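Type III export protein PSCG (Pseudomonas aeruginosa, PDB 2UWJ) acts as a cytoplasmic chaperone of the type III secretion system that, together with PscE, keeps the needle protein PscF from polymerising too early. Local coordinates at residues 88-91 and 92-96; 97-100 and 101-104. All coordinates share one frame; numbering follows the deposited sequence.

The chain is built almost wholly of helices, and, followed from the N terminus, the two contacts fall near its C-terminal end, one after the other with neither nesting nor crossing. Contact 1 is the last turns of helix 84-95 and their exit through Gly-96; contact 2 takes up directly with the connection at 97-99 and closes the first turn of helix 100-113. Each is local, so together they record how one helix ends and the next begins. Their centres lie about 11 Å apart, and they touch: Leu-94 CD2 comes within 4.1 Å of Leu-102 CD2, and the Gly-95 carbonyl faces the Ala-103 methyl, tying the two helices together beside their connection.

Contact 1: 88-91 and 92-96; sequences DRRL and AGLGG
Ala-92 N meets Asp-88 O at 2.9 Å, the first of four successive i to i+4 bonds that carry helix 84-95 towards its C-terminal end, in a chaperone whose sequence family belongs to the TPR clan. The donor is tilted from the carbonyl plane of Asp-88, and the Ala-92 methyl sits against the same oxygen, with CB 3.4 Å from Asp-88 O. Farther out, Arg-110 of helix 100-113 packs on Asp-88, Leu-91 and Ala-92.

Gly-93 follows with the same pattern, its N bonded to Arg-89 O at 3.0 Å. Leu-94 then adds a side chain to the backbone bond. Its N-H points almost straight at Arg-90 O, with an N-H...O angle of 167°, while CG lies 3.5 Å from that same oxygen. The chi1 of -65° sets CG opposite the carbonyl carbon and beside the backbone N, which brings the branch back over the preceding turn. There CD1 comes to 4.4 Å from Arg-90 CG, a loose contact of the leucine with the aliphatic part of the arginine. The charged end of Arg-90 is engaged elsewhere, in salt bridges to Glu-78 and Glu-71 of helix 71-80. Leu-91 also packs on that helix, against Ala-75, whereas Leu-94 reaches both Glu-71 and Ala-106 of helix 100-113.

At Gly-95 the series gives its fourth bond, to Leu-91 O, bent to 138° at the hydrogen although the donor nitrogen is only 2.9 Å from the oxygen.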
loop_
_atom_site.group_PDB
_atom_site.type_symbol
_atom_site.label_atom_id
_atom_site.label_comp_id
_atom_site.label_asym_id
_atom_site.label_seq_id
_atom_site.Cartn_x
_atom_site.Cartn_y
_atom_site.Cartn_z
ATOM N N ASP C 88 -27.381 -8.465 6.024
ATOM C CA ASP C 88 -27.847 -7.178 6.503
ATOM C C ASP C 88 -27.467 -6.943 7.948
ATOM O O ASP C 88 -27.127 -5.824 8.306
ATOM C CB ASP C 88 -29.377 -7.018 6.327
ATOM C CG ASP C 88 -29.801 -6.978 4.855
ATOM O OD1 ASP C 88 -28.955 -6.635 3.978
ATOM O OD2 ASP C 88 -30.992 -7.282 4.571
ATOM N N ARG C 89 -27.548 -7.960 8.797
ATOM C CA ARG C 89 -27.155 -7.770 10.207
ATOM C C ARG C 89 -25.634 -7.497 10.294
ATOM O O ARG C 89 -25.181 -6.624 11.055
ATOM C CB ARG C 89 -27.456 -9.007 11.072
ATOM C CG ARG C 89 -28.961 -9.253 11.337
ATOM C CD ARG C 89 -29.177 -10.396 12.334
ATOM N NE ARG C 89 -28.703 -11.709 11.880
ATOM C CZ ARG C 89 -29.381 -12.532 11.080
ATOM N NH1 ARG C 89 -30.589 -12.189 10.615
ATOM N NH2 ARG C 89 -28.859 -13.720 10.762
ATOM N N ARG C 90 -24.837 -8.267 9.557
ATOM C CA ARG C 90 -23.391 -8.039 9.601
ATOM C C ARG C 90 -23.076 -6.603 9.130
ATOM O O ARG C 90 -22.333 -5.858 9.803
ATOM C CB ARG C 90 -22.647 -9.096 8.737
ATOM C CG ARG C 90 -21.102 -9.031 8.912
ATOM C CD ARG C 90 -20.398 -10.173 8.156
ATOM N NE ARG C 90 -20.922 -11.514 8.468
ATOM C CZ ARG C 90 -20.532 -12.307 9.478
ATOM N NH1 ARG C 90 -19.586 -11.948 10.358
ATOM N NH2 ARG C 90 -21.066 -13.519 9.591
ATOM N N LEU C 91 -23.627 -6.193 7.978
ATOM C CA LEU C 91 -23.374 -4.829 7.498
ATOM C C LEU C 91 -23.815 -3.774 8.515
ATOM O O LEU C 91 -23.068 -2.824 8.797
ATOM C CB LEU C 91 -24.039 -4.553 6.140
ATOM C CG LEU C 91 -23.560 -5.410 4.978
ATOM C CD1 LEU C 91 -24.190 -4.913 3.672
ATOM C CD2 LEU C 91 -21.997 -5.332 4.934
ATOM N N ALA C 92 -24.994 -3.954 9.114
ATOM C CA ALA C 92 -25.464 -2.991 10.131
ATOM C C ALA C 92 -24.443 -2.914 11.293
ATOM O O ALA C 92 -24.167 -1.841 11.820
ATOM C CB ALA C 92 -26.895 -3.404 10.670
ATOM N N GLY C 93 -23.868 -4.050 11.678
ATOM C CA GLY C 93 -22.881 -4.039 12.745
ATOM C C GLY C 93 -21.615 -3.268 12.350
ATOM O O GLY C 93 -21.135 -2.413 13.092
ATOM N N LEU C 94 -21.084 -3.550 11.168
ATOM C CA LEU C 94 -19.874 -2.894 10.688
ATOM C C LEU C 94 -20.064 -1.390 10.484
ATOM O O LEU C 94 -19.100 -0.614 10.532
ATOM C CB LEU C 94 -19.426 -3.520 9.359
ATOM C CG LEU C 94 -19.009 -4.969 9.526
ATOM C CD1 LEU C 94 -18.636 -5.511 8.174
ATOM C CD2 LEU C 94 -17.863 -5.065 10.573
ATOM N N GLY C 95 -21.313 -0.981 10.248
ATOM C CA GLY C 95 -21.608 0.427 10.030
ATOM C C GLY C 95 -21.049 1.359 11.086
ATOM O O GLY C 95 -20.581 2.445 10.759
ATOM N N GLY C 96 -21.080 0.944 12.348
ATOM C CA GLY C 96 -20.561 1.777 13.417
ATOM C C GLY C 96 -19.105 1.587 13.783
ATOM O O GLY C 96 -18.644 2.090 14.823
#

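Contact 2: 97-100 and 101-104; sequences SSDP and ALAD
Asp-99 reaches forward with its carboxylate over the start of helix 100-113 and caps it: OD1 accepts from Ala-101 N at 2.9 Å. This is an N-cap bond, made on the anti side of the oxygen with the donor 27° out of the carboxylate plane and an N-H...O angle of 137°. With CG anti to its own N (chi1 -180°), the carboxylate reaches the first turn, where OD1 also lies against the Ala-101 methyl. The Asp-99 carbonyl serves that turn as well, taking a nearly straight bond from Ala-103 N and a weak one from Leu-102 N.

Ser-97 approaches Leu-102 alongside, its CB 3.8 Å from Leu-102 CB and its OG 3.5 Å from Leu-102 CD1. That hydroxyl oxygen accepts from Asp-99 N at 2.9 Å, forming an ST turn that links the serine to the capping aspartate. One residue on from Ala-103, Asp-104 N bonds to Pro-100 O, and the aspartate side chain folds over the same carbonyl, CG 3.1 Å from Pro-100 O. Outside the two segments, Asp-104 OD2 pairs with a basic side chain in a salt bridge and with a polar one in a hydrogen bond, both on one chain of another protein.

The capped turn comes just after the short connection from helix 84-95 and lies beside the end of that helix, while apolar side chains of a different partner chain pack on Asp-99, Ala-101 and Leu-102.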
loop_
_atom_site.group_PDB
_atom_site.type_symbol
_atom_site.label_atom_id
_atom_site.label_comp_id
_atom_site.label_asym_id
_atom_site.label_seq_id
_atom_site.Cartn_x
_atom_site.Cartn_y
_atom_site.Cartn_z
ATOM N N SER C 97 -18.351 0.886 12.940
ATOM C CA SER C 97 -16.935 0.654 13.220
ATOM C C SER C 97 -16.125 1.930 13.318
ATOM O O SER C 97 -16.360 2.877 12.562
ATOM C CB SER C 97 -16.277 -0.160 12.106
ATOM O OG SER C 97 -14.896 -0.307 12.448
ATOM N N SER C 98 -15.108 1.925 14.179
ATOM C CA SER C 98 -14.241 3.103 14.311
ATOM C C SER C 98 -13.178 3.061 13.192
ATOM O O SER C 98 -12.487 4.054 12.951
ATOM C CB SER C 98 -13.565 3.145 15.695
ATOM O OG SER C 98 -12.679 2.041 15.893
ATOM N N ASP C 99 -13.045 1.918 12.506
ATOM C CA ASP C 99 -12.079 1.816 11.387
ATOM C C ASP C 99 -12.855 2.354 10.162
ATOM O O ASP C 99 -13.816 1.742 9.704
ATOM C CB ASP C 99 -11.663 0.335 11.176
ATOM C CG ASP C 99 -10.670 0.172 10.046
ATOM O OD1 ASP C 99 -10.695 1.011 9.113
ATOM O OD2 ASP C 99 -9.860 -0.784 10.069
ATOM N N PRO C 100 -12.437 3.502 9.604
ATOM C CA PRO C 100 -13.149 4.050 8.456
ATOM C C PRO C 100 -13.247 3.117 7.259
ATOM O O PRO C 100 -14.256 3.126 6.545
ATOM C CB PRO C 100 -12.425 5.374 8.163
ATOM C CG PRO C 100 -11.049 5.141 8.751
ATOM C CD PRO C 100 -11.294 4.339 10.005
ATOM N N ALA C 101 -12.244 2.264 7.060
ATOM C CA ALA C 101 -12.341 1.343 5.920
ATOM C C ALA C 101 -13.473 0.320 6.124
ATOM O O ALA C 101 -14.180 -0.035 5.180
ATOM C CB ALA C 101 -10.971 0.618 5.682
ATOM N N LEU C 102 -13.657 -0.143 7.353
ATOM C CA LEU C 102 -14.725 -1.099 7.629
ATOM C C LEU C 102 -16.077 -0.405 7.485
ATOM O O LEU C 102 -17.017 -0.933 6.889
ATOM C CB LEU C 102 -14.597 -1.661 9.051
ATOM C CG LEU C 102 -13.836 -2.931 9.285
ATOM C CD1 LEU C 102 -13.912 -3.297 10.810
ATOM C CD2 LEU C 102 -14.486 -4.076 8.392
ATOM N N ALA C 103 -16.186 0.789 8.054
ATOM C CA ALA C 103 -17.432 1.524 7.960
ATOM C C ALA C 103 -17.774 1.853 6.499
ATOM O O ALA C 103 -18.948 1.747 6.071
ATOM C CB ALA C 103 -17.353 2.820 8.828
ATOM N N ASP C 104 -16.769 2.251 5.719
ATOM C CA ASP C 104 -17.025 2.582 4.309
ATOM C C ASP C 104 -17.319 1.321 3.531
ATOM O O ASP C 104 -18.111 1.353 2.597
ATOM C CB ASP C 104 -15.834 3.299 3.625
ATOM C CG ASP C 104 -15.584 4.693 4.183
ATOM O OD1 ASP C 104 -16.511 5.215 4.852
ATOM O OD2 ASP C 104 -14.466 5.253 3.966
#